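Local coordinates for protein Bse634I restriction endonuclease (Geobacillus stearothermophilus, PDB 1KNV) that probably cleaves double-stranded DNA as a metal-dependent type II restriction endonuclease of the PDDEXK clan, at residues B[8-13]-B[52-57]. Numbering follows the deposited sequence.
Sequences SNCVEE and NYVKDV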
loop_
_atom_site.group_PDB
_atom_site.type_symbol
_atom_site.label_atom_id
_atom_site.label_comp_id
_atom_site.label_asym_id
_atom_site.label_seq_id
_atom_site.Cartn_x
_atom_site.Cartn_y
_atom_site.Cartn_z
ATOM N N SER B 8 19.279 16.195 -57.039
ATOM C CA SER B 8 18.528 15.851 -55.833
ATOM C C SER B 8 18.903 16.802 -54.708
ATOM O O SER B 8 19.975 17.412 -54.723
ATOM C CB SER B 8 18.791 14.407 -55.387
ATOM O OG SER B 8 18.088 14.144 -54.184
ATOM N N ASN B 9 17.992 16.946 -53.753
ATOM C CA ASN B 9 18.200 17.809 -52.596
ATOM C C ASN B 9 18.275 16.971 -51.325
ATOM O O ASN B 9 18.193 17.493 -50.213
ATOM C CB ASN B 9 17.056 18.818 -52.484
ATOM C CG ASN B 9 17.150 19.913 -53.518
ATOM O OD1 ASN B 9 16.145 20.490 -53.922
ATOM N ND2 ASN B 9 18.371 20.213 -53.948
ATOM N N CYS B 10 18.435 15.663 -51.503
ATOM C CA CYS B 10 18.509 14.741 -50.379
ATOM C C CYS B 10 19.903 14.738 -49.770
ATOM O O CYS B 10 20.228 13.884 -48.947
ATOM C CB CYS B 10 18.130 13.333 -50.828
ATOM S SG CYS B 10 19.275 12.616 -51.991
ATOM N N VAL B 11 20.720 15.694 -50.202
ATOM C CA VAL B 11 22.084 15.879 -49.708
ATOM C C VAL B 11 22.397 17.362 -49.884
ATOM O O VAL B 11 21.908 17.997 -50.818
ATOM C CB VAL B 11 23.131 15.031 -50.489
ATOM C CG1 VAL B 11 22.882 13.551 -50.260
ATOM C CG2 VAL B 11 23.082 15.358 -51.972
ATOM N N GLU B 12 23.197 17.915 -48.983
ATOM C CA GLU B 12 23.535 19.330 -49.041
ATOM C C GLU B 12 24.987 19.568 -48.646
ATOM O O GLU B 12 25.525 18.866 -47.788
ATOM C CB GLU B 12 22.587 20.104 -48.118
ATOM C CG GLU B 12 23.045 21.479 -47.686
ATOM C CD GLU B 12 22.000 22.177 -46.833
ATOM O OE1 GLU B 12 21.365 21.501 -45.998
ATOM O OE2 GLU B 12 21.820 23.404 -46.990
ATOM N N GLU B 13 25.630 20.534 -49.299
ATOM C CA GLU B 13 27.018 20.855 -48.975
ATOM C C GLU B 13 27.009 22.096 -48.113
ATOM O O GLU B 13 26.192 22.997 -48.285
ATOM C CB GLU B 13 27.874 21.196 -50.196
ATOM C CG GLU B 13 27.390 20.744 -51.551
ATOM C CD GLU B 13 28.287 21.294 -52.657
ATOM O OE1 GLU B 13 29.103 22.204 -52.362
ATOM O OE2 GLU B 13 28.173 20.829 -53.813
ATOM N N ASN B 52 19.890 3.832 -50.633
ATOM C CA ASN B 52 20.513 3.697 -51.937
ATOM C C ASN B 52 20.238 4.930 -52.778
ATOM O O ASN B 52 21.105 5.389 -53.522
ATOM C CB ASN B 52 19.990 2.461 -52.647
ATOM C CG ASN B 52 20.252 1.202 -51.867
ATOM O OD1 ASN B 52 21.287 1.076 -51.212
ATOM N ND2 ASN B 52 19.325 0.253 -51.939
ATOM N N TYR B 53 19.035 5.474 -52.661
ATOM C CA TYR B 53 18.709 6.666 -53.418
ATOM C C TYR B 53 19.682 7.777 -53.074
ATOM O O TYR B 53 20.250 8.413 -53.955
ATOM C CB TYR B 53 17.312 7.149 -53.099
ATOM C CG TYR B 53 17.003 8.470 -53.755
ATOM C CD1 TYR B 53 16.832 8.564 -55.137
ATOM C CD2 TYR B 53 16.854 9.624 -52.995
ATOM C CE1 TYR B 53 16.512 9.778 -55.740
ATOM C CE2 TYR B 53 16.535 10.842 -53.587
ATOM C CZ TYR B 53 16.360 10.912 -54.956
ATOM O OH TYR B 53 16.007 12.109 -55.532
ATOM N N VAL B 54 19.856 8.029 -51.783
ATOM C CA VAL B 54 20.778 9.071 -51.349
ATOM C C VAL B 54 22.195 8.707 -51.798
ATOM O O VAL B 54 22.987 9.577 -52.160
ATOM C CB VAL B 54 20.735 9.252 -49.809
ATOM C CG1 VAL B 54 21.836 10.202 -49.353
ATOM C CG2 VAL B 54 19.372 9.798 -49.396
ATOM N N LYS B 55 22.507 7.416 -51.780
ATOM C CA LYS B 55 23.826 6.971 -52.205
ATOM C C LYS B 55 24.039 7.202 -53.706
ATOM O O LYS B 55 25.149 7.513 -54.136
ATOM C CB LYS B 55 24.028 5.496 -51.848
ATOM C CG LYS B 55 24.202 5.256 -50.353
ATOM C CD LYS B 55 24.488 3.792 -50.053
ATOM C CE LYS B 55 24.853 3.581 -48.594
ATOM N NZ LYS B 55 25.162 2.155 -48.296
ATOM N N ASP B 56 22.983 7.055 -54.502
ATOM C CA ASP B 56 23.102 7.292 -55.931
ATOM C C ASP B 56 23.282 8.781 -56.168
ATOM O O ASP B 56 24.078 9.183 -57.015
ATOM C CB ASP B 56 21.867 6.802 -56.688
ATOM C CG ASP B 56 21.768 5.294 -56.724
ATOM O OD1 ASP B 56 22.807 4.625 -56.534
ATOM O OD2 ASP B 56 20.655 4.779 -56.956
ATOM N N VAL B 57 22.551 9.600 -55.420
ATOM C CA VAL B 57 22.653 11.051 -55.564
ATOM C C VAL B 57 24.044 11.566 -55.178
ATOM O O VAL B 57 24.568 12.495 -55.790
ATOM C CB VAL B 57 21.589 11.759 -54.709
ATOM C CG1 VAL B 57 21.836 13.264 -54.691
ATOM C CG2 VAL B 57 20.203 11.446 -55.264
#
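Ser8, Cys10 and Val11 lie against Tyr53, Val54 and Val57 of helix 43-60, an example of the lead-in and first residue of a β-hairpin (strands 11-16 and 19-24) packed against a helix, well away from the calcium-binding residues. Among the apolar contacts the tightest is Ser8 CB, 3.3 Å from both Val57 CG1 and Val57 CG2. Cys10 SG lies among Val54, Val57 and Tyr53, 3.6 Å from Val57 CG2 and also touching Val54 CG2. Beside it, the two branches of Val11 divide the work, CG1 meeting Val54 CG1 at 3.6 Å and CG2 reaching Val57 CG1; both valine pairs run antiparallel past one another. The sulfur-aromatic contact is oblique, with Cys10 SG 4.6 Å from the centroid of the Tyr53 ring and 51° off its normal. CG of Tyr53 stands anti to the backbone N (chi1 174°), and Tyr53 OH lies 3.6 Å from Ser8 CB. This hydroxyl is hydrogen-bonded to Glu32 OE1 of helix 26-33; a similar bond from Ser8 OG is less certain, that atom being modelled too close to Cys10 SG. A leucine in place of Tyr53 would probably leave Glu32 without the tyrosine hydroxyl and Cys10 SG without its aromatic neighbour. Val57 CG2 lies 3.9 Å above the Tyr53 ring plane, nearer the ring's perimeter than its centre.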